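Local coordinates for Melibiose/raffinose/stachyose-binding protein MelE (Bacillus subtilis subsp. subtilis str. 168, PDB 4R6H) that binds melibiose, raffinose and stachyose and serves as the solute-binding component of the ABC transporter that imports these sugars, at residues Y75-M83 against F92-Y102; I157-D165 against I289-P297. All blocks are in the same frame, centred on the assembly; numbering follows the deposited sequence.

Contact 1: residues Y75-M83 against F92-Y102; sequences YENMMRVRM and FDTHGWGKIRY
The hydroxyl of Y75 donates to the carbonyl of D93, with OH 2.6 Å from O. It lies in the carbonyl plane, on a lone pair, at a C=O...O angle of 115°. CG of Y75 stands anti to the backbone N (chi1 -168°), and the ring reaches from the helix to the loop. The D93 carboxylate has other partners: OD1 accepts from the backbone N of H95, an Asx turn, and from T310 N; OD2 is hydrogen-bonded to T40 OG1. The Y75 ring meets the H95 ring obliquely, CE1 3.8 Å from NE2, planes at 84°. H95 NE2 is buried here with no partner in the model.

A second polar link runs through water 1, which donates to E76 OE1 and accepts from R101 NH1, 2.8 Å from each. OE2 of E76 bonds N381. R101 lays its guanidinium over the W97 ring.

Packing gathers round Y102. Its OH sits 3.2 Å from M79 CB. The methyl CE of M79 lies 3.6 Å from Y102 CE1 and 3.8 Å from F92 CG. M83 makes a Met-aromatic contact, SD 3.5 Å from Y102 CE1. F92 and R101 CG take opposite faces of the Y102 ring.

Helix 75-84 thus packs on what follows strand 91-92, a partner of strand 310-313: a type I' turn and the short, weakly bonded helix at about 98-102. The protein belongs to the bacterial solute-binding protein 1 family.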
# COMPACT_ATOMS: atom_id res chain seq x y z
N TYR A 75 -8.49 -0.25 14.91
CA TYR A 75 -8.72 1.06 14.28
C TYR A 75 -10.06 1.16 13.57
O TYR A 75 -10.84 2.09 13.80
CB TYR A 75 -7.58 1.36 13.29
CG TYR A 75 -7.58 2.79 12.81
CD1 TYR A 75 -8.35 3.18 11.74
CD2 TYR A 75 -6.81 3.74 13.44
CE1 TYR A 75 -8.40 4.50 11.33
CE2 TYR A 75 -6.81 5.05 13.02
CZ TYR A 75 -7.58 5.43 11.96
OH TYR A 75 -7.60 6.76 11.54
N GLU A 76 -10.34 0.20 12.68
CA GLU A 76 -11.53 0.24 11.86
C GLU A 76 -12.80 0.20 12.71
O GLU A 76 -13.73 0.97 12.48
CB GLU A 76 -11.54 -0.89 10.83
CG GLU A 76 -12.71 -0.83 9.87
CD GLU A 76 -12.69 -1.98 8.86
OE1 GLU A 76 -11.59 -2.45 8.53
OE2 GLU A 76 -13.77 -2.40 8.41
N ASN A 77 -12.84 -0.72 13.67
CA ASN A 77 -13.99 -0.83 14.56
C ASN A 77 -14.23 0.44 15.39
O ASN A 77 -15.34 0.93 15.51
CB ASN A 77 -13.80 -2.03 15.49
CG ASN A 77 -13.99 -3.38 14.78
OD1 ASN A 77 -14.81 -3.51 13.88
ND2 ASN A 77 -13.22 -4.40 15.20
N MET A 78 -13.16 1.01 15.93
CA MET A 78 -13.30 2.25 16.71
C MET A 78 -13.76 3.41 15.85
O MET A 78 -14.61 4.18 16.25
CB MET A 78 -11.98 2.57 17.40
CG MET A 78 -11.67 1.60 18.52
SD MET A 78 -10.07 1.93 19.26
CE MET A 78 -10.05 0.78 20.63
N MET A 79 -13.22 3.54 14.63
CA MET A 79 -13.66 4.64 13.78
C MET A 79 -15.07 4.48 13.29
O MET A 79 -15.78 5.46 13.11
CB MET A 79 -12.67 4.88 12.62
CG MET A 79 -11.34 5.47 13.08
SD MET A 79 -11.49 7.13 13.80
CE MET A 79 -12.18 8.02 12.41
N ARG A 80 -15.48 3.22 13.09
CA ARG A 80 -16.85 2.95 12.68
C ARG A 80 -17.82 3.44 13.75
O ARG A 80 -18.82 4.08 13.45
CB ARG A 80 -17.04 1.46 12.40
CG ARG A 80 -18.50 1.05 12.16
CD ARG A 80 -18.64 -0.45 11.92
NE ARG A 80 -17.92 -1.29 12.89
CZ ARG A 80 -18.29 -1.62 14.13
NH1 ARG A 80 -19.46 -1.26 14.66
NH2 ARG A 80 -17.47 -2.38 14.84
N VAL A 81 -17.50 3.13 15.01
CA VAL A 81 -18.36 3.50 16.13
C VAL A 81 -18.30 5.02 16.28
O VAL A 81 -19.33 5.65 16.44
CB VAL A 81 -17.87 2.82 17.43
CG1 VAL A 81 -18.55 3.45 18.63
CG2 VAL A 81 -18.11 1.32 17.35
N ARG A 82 -17.11 5.63 16.17
CA ARG A 82 -17.01 7.08 16.29
C ARG A 82 -17.77 7.82 15.19
O ARG A 82 -18.39 8.86 15.46
CB ARG A 82 -15.57 7.54 16.30
CG ARG A 82 -14.87 7.22 17.61
CD ARG A 82 -13.46 7.81 17.57
NE ARG A 82 -12.72 7.86 18.82
CZ ARG A 82 -12.72 8.89 19.67
NH1 ARG A 82 -11.94 8.85 20.74
NH2 ARG A 82 -13.52 9.93 19.49
N MET A 83 -17.73 7.32 13.96
CA MET A 83 -18.51 7.88 12.84
C MET A 83 -20.00 7.80 13.13
O MET A 83 -20.74 8.79 12.99
CB MET A 83 -18.15 7.19 11.50
CG MET A 83 -16.90 7.82 10.85
SD MET A 83 -16.44 7.16 9.24
CE MET A 83 -15.82 5.54 9.73
N PHE A 92 -7.58 12.32 12.10
CA PHE A 92 -7.59 10.87 11.93
C PHE A 92 -6.96 10.48 10.60
O PHE A 92 -6.86 11.25 9.67
CB PHE A 92 -9.01 10.31 12.09
CG PHE A 92 -10.02 10.95 11.20
CD1 PHE A 92 -10.70 12.10 11.60
CD2 PHE A 92 -10.27 10.44 9.94
CE1 PHE A 92 -11.60 12.70 10.74
CE2 PHE A 92 -11.20 11.04 9.10
CZ PHE A 92 -11.85 12.17 9.50
N ASP A 93 -6.54 9.23 10.54
CA ASP A 93 -5.88 8.66 9.36
C ASP A 93 -6.92 7.99 8.47
O ASP A 93 -7.71 7.12 8.92
CB ASP A 93 -4.88 7.66 9.90
CG ASP A 93 -3.88 7.10 8.86
OD1 ASP A 93 -4.06 7.32 7.65
OD2 ASP A 93 -2.93 6.39 9.34
N THR A 94 -6.97 8.40 7.21
CA THR A 94 -7.90 7.78 6.28
C THR A 94 -7.36 6.50 5.61
O THR A 94 -8.14 5.76 5.02
CB THR A 94 -8.37 8.78 5.22
OG1 THR A 94 -7.25 9.29 4.51
CG2 THR A 94 -9.08 9.95 5.89
N HIS A 95 -6.05 6.29 5.66
CA HIS A 95 -5.34 5.08 5.21
C HIS A 95 -5.88 4.40 3.96
O HIS A 95 -6.10 3.18 3.97
CB HIS A 95 -5.20 4.09 6.38
CG HIS A 95 -6.50 3.50 6.87
ND1 HIS A 95 -6.81 2.17 6.69
CD2 HIS A 95 -7.49 4.02 7.63
CE1 HIS A 95 -7.97 1.91 7.26
NE2 HIS A 95 -8.40 3.01 7.85
N GLY A 96 -6.08 5.17 2.91
CA GLY A 96 -6.52 4.65 1.60
C GLY A 96 -8.00 4.63 1.35
O GLY A 96 -8.43 4.18 0.29
N TRP A 97 -8.78 5.12 2.31
CA TRP A 97 -10.23 5.13 2.24
C TRP A 97 -10.82 6.54 2.37
O TRP A 97 -11.98 6.67 2.74
CB TRP A 97 -10.80 4.23 3.35
CG TRP A 97 -10.42 2.79 3.27
CD1 TRP A 97 -9.30 2.19 3.83
CD2 TRP A 97 -11.14 1.75 2.62
NE1 TRP A 97 -9.30 0.85 3.54
CE2 TRP A 97 -10.41 0.55 2.80
CE3 TRP A 97 -12.33 1.72 1.90
CZ2 TRP A 97 -10.85 -0.68 2.30
CZ3 TRP A 97 -12.77 0.50 1.39
CH2 TRP A 97 -12.01 -0.68 1.58
N GLY A 98 -10.02 7.55 2.06
CA GLY A 98 -10.40 8.96 2.25
C GLY A 98 -11.76 9.35 1.68
O GLY A 98 -12.64 9.87 2.38
N LYS A 99 -11.97 9.04 0.40
CA LYS A 99 -13.20 9.45 -0.26
C LYS A 99 -14.34 8.51 0.09
O LYS A 99 -15.41 8.95 0.51
CB LYS A 99 -13.01 9.50 -1.76
CG LYS A 99 -11.91 10.44 -2.22
CD LYS A 99 -11.81 10.33 -3.73
CE LYS A 99 -11.14 11.52 -4.34
NZ LYS A 99 -11.01 11.30 -5.81
N ILE A 100 -14.10 7.22 -0.05
CA ILE A 100 -15.18 6.22 0.06
C ILE A 100 -15.76 6.12 1.45
O ILE A 100 -16.97 6.04 1.62
CB ILE A 100 -14.70 4.81 -0.39
CG1 ILE A 100 -14.47 4.80 -1.91
CG2 ILE A 100 -15.70 3.73 0.04
CD1 ILE A 100 -14.32 3.43 -2.53
N ARG A 101 -14.89 6.12 2.46
CA ARG A 101 -15.31 5.89 3.82
C ARG A 101 -15.46 7.20 4.60
O ARG A 101 -16.34 7.32 5.44
CB ARG A 101 -14.27 5.00 4.49
CG ARG A 101 -14.63 4.49 5.86
CD ARG A 101 -13.71 3.38 6.33
NE ARG A 101 -13.75 2.13 5.54
CZ ARG A 101 -12.91 1.10 5.67
NH1 ARG A 101 -11.91 1.11 6.55
NH2 ARG A 101 -13.05 0.03 4.89
N TYR A 102 -14.60 8.18 4.32
CA TYR A 102 -14.57 9.40 5.15
C TYR A 102 -15.06 10.68 4.49
O TYR A 102 -15.01 11.74 5.10
CB TYR A 102 -13.16 9.60 5.67
CG TYR A 102 -12.78 8.56 6.68
CD1 TYR A 102 -13.29 8.65 7.98
CD2 TYR A 102 -11.94 7.50 6.39
CE1 TYR A 102 -12.95 7.73 8.93
CE2 TYR A 102 -11.58 6.56 7.36
CZ TYR A 102 -12.11 6.69 8.64
OH TYR A 102 -11.77 5.80 9.64
O HOH W 1 -9.94 -0.83 6.88

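Contact 2: residues I157-D165 against I289-P297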
# COMPACT_ATOMS: atom_id res chain seq x y z
N ILE A 157 19.39 -10.48 -16.96
CA ILE A 157 17.97 -10.16 -16.99
C ILE A 157 17.74 -8.66 -16.74
O ILE A 157 18.08 -8.11 -15.69
CB ILE A 157 17.22 -10.98 -15.92
CG1 ILE A 157 17.37 -12.50 -16.18
CG2 ILE A 157 15.74 -10.58 -15.87
CD1 ILE A 157 16.89 -13.37 -15.05
N ALA A 158 17.10 -8.01 -17.70
CA ALA A 158 16.64 -6.65 -17.53
C ALA A 158 15.36 -6.64 -16.67
O ALA A 158 14.62 -7.60 -16.67
CB ALA A 158 16.33 -6.01 -18.87
N PRO A 159 15.10 -5.54 -15.96
CA PRO A 159 13.87 -5.50 -15.18
C PRO A 159 12.62 -5.72 -16.04
O PRO A 159 12.44 -5.04 -17.05
CB PRO A 159 13.87 -4.08 -14.57
CG PRO A 159 15.21 -3.48 -14.85
CD PRO A 159 15.82 -4.25 -15.99
N PRO A 160 11.74 -6.65 -15.62
CA PRO A 160 10.58 -6.92 -16.46
C PRO A 160 9.47 -5.86 -16.36
O PRO A 160 9.14 -5.40 -15.23
CB PRO A 160 10.07 -8.28 -15.94
CG PRO A 160 10.53 -8.32 -14.53
CD PRO A 160 11.86 -7.63 -14.52
N GLU A 161 8.90 -5.50 -17.51
CA GLU A 161 7.88 -4.47 -17.60
C GLU A 161 6.48 -5.04 -17.89
O GLU A 161 5.49 -4.28 -17.88
CB GLU A 161 8.24 -3.46 -18.70
CG GLU A 161 9.59 -2.78 -18.43
CD GLU A 161 10.04 -1.78 -19.50
OE1 GLU A 161 9.28 -1.48 -20.43
OE2 GLU A 161 11.19 -1.32 -19.40
N THR A 162 6.42 -6.33 -18.20
CA THR A 162 5.16 -7.00 -18.51
C THR A 162 5.11 -8.31 -17.75
O THR A 162 6.16 -8.87 -17.37
CB THR A 162 5.01 -7.32 -20.02
OG1 THR A 162 5.90 -8.41 -20.37
CG2 THR A 162 5.29 -6.10 -20.92
N MET A 163 3.90 -8.81 -17.51
CA MET A 163 3.73 -10.11 -16.87
C MET A 163 4.46 -11.23 -17.62
O MET A 163 5.12 -12.07 -17.01
CB MET A 163 2.26 -10.45 -16.69
CG MET A 163 2.01 -11.77 -16.04
SD MET A 163 2.46 -11.80 -14.30
CE MET A 163 0.91 -11.24 -13.55
N ASP A 164 4.35 -11.20 -18.94
CA ASP A 164 5.02 -12.22 -19.75
C ASP A 164 6.54 -12.17 -19.60
O ASP A 164 7.18 -13.21 -19.44
CB ASP A 164 4.58 -12.16 -21.21
CG ASP A 164 3.15 -12.68 -21.44
OD1 ASP A 164 2.60 -13.38 -20.56
OD2 ASP A 164 2.60 -12.35 -22.53
N ASP A 165 7.09 -10.96 -19.59
CA ASP A 165 8.53 -10.82 -19.39
C ASP A 165 8.95 -11.20 -17.97
O ASP A 165 10.03 -11.75 -17.73
CB ASP A 165 8.98 -9.43 -19.75
CG ASP A 165 9.06 -9.21 -21.25
OD1 ASP A 165 9.03 -10.20 -22.01
OD2 ASP A 165 9.10 -8.05 -21.64
N ILE A 289 13.71 -1.97 -6.26
CA ILE A 289 12.28 -2.10 -6.58
C ILE A 289 12.02 -1.66 -8.01
O ILE A 289 12.72 -0.80 -8.56
CB ILE A 289 11.34 -1.36 -5.58
CG1 ILE A 289 11.73 0.12 -5.46
CG2 ILE A 289 11.39 -2.04 -4.23
CD1 ILE A 289 10.73 1.01 -4.77
N ILE A 290 11.00 -2.27 -8.61
CA ILE A 290 10.47 -1.88 -9.89
C ILE A 290 8.95 -1.77 -9.77
O ILE A 290 8.36 -2.39 -8.91
CB ILE A 290 10.86 -2.87 -11.03
CG1 ILE A 290 10.36 -4.28 -10.74
CG2 ILE A 290 12.35 -2.84 -11.25
CD1 ILE A 290 10.75 -5.24 -11.85
N PRO A 291 8.33 -1.00 -10.69
CA PRO A 291 6.89 -0.88 -10.69
C PRO A 291 6.23 -2.24 -10.98
O PRO A 291 6.88 -3.18 -11.48
CB PRO A 291 6.61 0.08 -11.85
CG PRO A 291 7.88 0.66 -12.27
CD PRO A 291 8.98 -0.14 -11.69
N THR A 292 4.96 -2.33 -10.70
CA THR A 292 4.17 -3.52 -11.02
C THR A 292 4.11 -3.68 -12.53
O THR A 292 3.72 -2.74 -13.21
CB THR A 292 2.73 -3.41 -10.46
OG1 THR A 292 2.79 -3.27 -9.03
CG2 THR A 292 1.93 -4.65 -10.76
N PRO A 293 4.53 -4.85 -13.05
CA PRO A 293 4.43 -5.04 -14.50
C PRO A 293 3.01 -4.91 -15.05
O PRO A 293 2.04 -5.31 -14.40
CB PRO A 293 4.93 -6.46 -14.68
CG PRO A 293 5.90 -6.69 -13.56
CD PRO A 293 5.24 -5.95 -12.39
N ALA A 294 2.94 -4.40 -16.28
CA ALA A 294 1.70 -4.33 -17.03
C ALA A 294 1.30 -5.71 -17.54
O ALA A 294 2.11 -6.63 -17.61
CB ALA A 294 1.89 -3.38 -18.20
N ILE A 295 0.01 -5.80 -17.90
CA ILE A 295 -0.56 -7.05 -18.40
C ILE A 295 -1.04 -6.94 -19.83
O ILE A 295 -0.85 -7.90 -20.60
CB ILE A 295 -1.68 -7.52 -17.43
CG1 ILE A 295 -1.02 -8.09 -16.17
CG2 ILE A 295 -2.57 -8.63 -18.05
CD1 ILE A 295 -1.98 -8.32 -15.00
N HIS A 296 -1.69 -5.85 -20.20
CA HIS A 296 -2.19 -5.70 -21.56
C HIS A 296 -1.16 -5.06 -22.49
O HIS A 296 -0.37 -4.23 -22.08
CB HIS A 296 -3.45 -4.86 -21.55
CG HIS A 296 -4.55 -5.47 -20.76
ND1 HIS A 296 -5.30 -6.54 -21.21
CD2 HIS A 296 -5.00 -5.20 -19.51
CE1 HIS A 296 -6.16 -6.89 -20.29
NE2 HIS A 296 -5.99 -6.11 -19.23
N PRO A 297 -1.18 -5.44 -23.76
CA PRO A 297 -0.19 -4.90 -24.70
C PRO A 297 -0.27 -3.39 -24.81
O PRO A 297 -1.34 -2.81 -24.87
CB PRO A 297 -0.56 -5.54 -26.05
CG PRO A 297 -1.74 -6.41 -25.83
CD PRO A 297 -2.12 -6.41 -24.38
O HOH W 2 8.01 -3.20 -14.12
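E161 and M163 join the loop at A294 through two backbone hydrogen bonds that flank T162. A294 N donates to E161 O at 3.0 Å, and M163 N donates to A294 O at 2.8 Å. The second acceptor is met almost end-on, at a C=O...N angle of 174°. T162 and A294 thus form a single beta bridge. T162 CA also brings its hydrogen to A294 O, at 3.2 Å from CA to O.

Apolar contacts lie before and after the bridge along the chain. The P293 ring lies against the T162 backbone, with CB 3.6 Å from T162 C. With CG1 of I290 between the backbone N and the carbonyl carbon (chi1 59°), the extended branch carries CD1 to P160 CD, 3.8 Å away. The two side chains cross at about a right angle. I290 CG2 touches P159 CB at 3.9 Å. Beyond the bridge, M163 CB and I295 CG1 approach more loosely, at 4.1 Å.

Water 2 donates to both P160 O and P291 O, tying the two backbones where they diverge.

Further out, T162 is the N-cap of helix 163-177, and its OG1 accepts from D165 N at 2.9 Å. F201 of helix 192-206 packs on M163 and P293, while Y230 of helix 229-240 touches M163 and I295.

The chemistry is therefore mostly backbone. M163 N, in the first turn of the helix, is satisfied by A294 O, and the cap serves D165 N. Main-chain bonds, proline rings and aliphatic branches probably help to hold the start of helix 163-177 against the loop after strand 287-291.

How the contacts relate
The two contacts lie on opposite sides of the centre of the chain. Their centres are 34 Å apart, and their nearest atoms are about 16 Å apart. Both segments of contact 1 precede those of contact 2 in the chain. Contact 1 is local, with 8 residues between its segments, whereas contact 2 spans 123. They use different sheets. F92 pairs with strand 310-313 in the small antiparallel sheet, and I290 pairs with strand 141-148 in the mixed sheet. The separation fits the two-lobed build of solute-binding proteins, here in an open conformation, with one contact probably in each lobe.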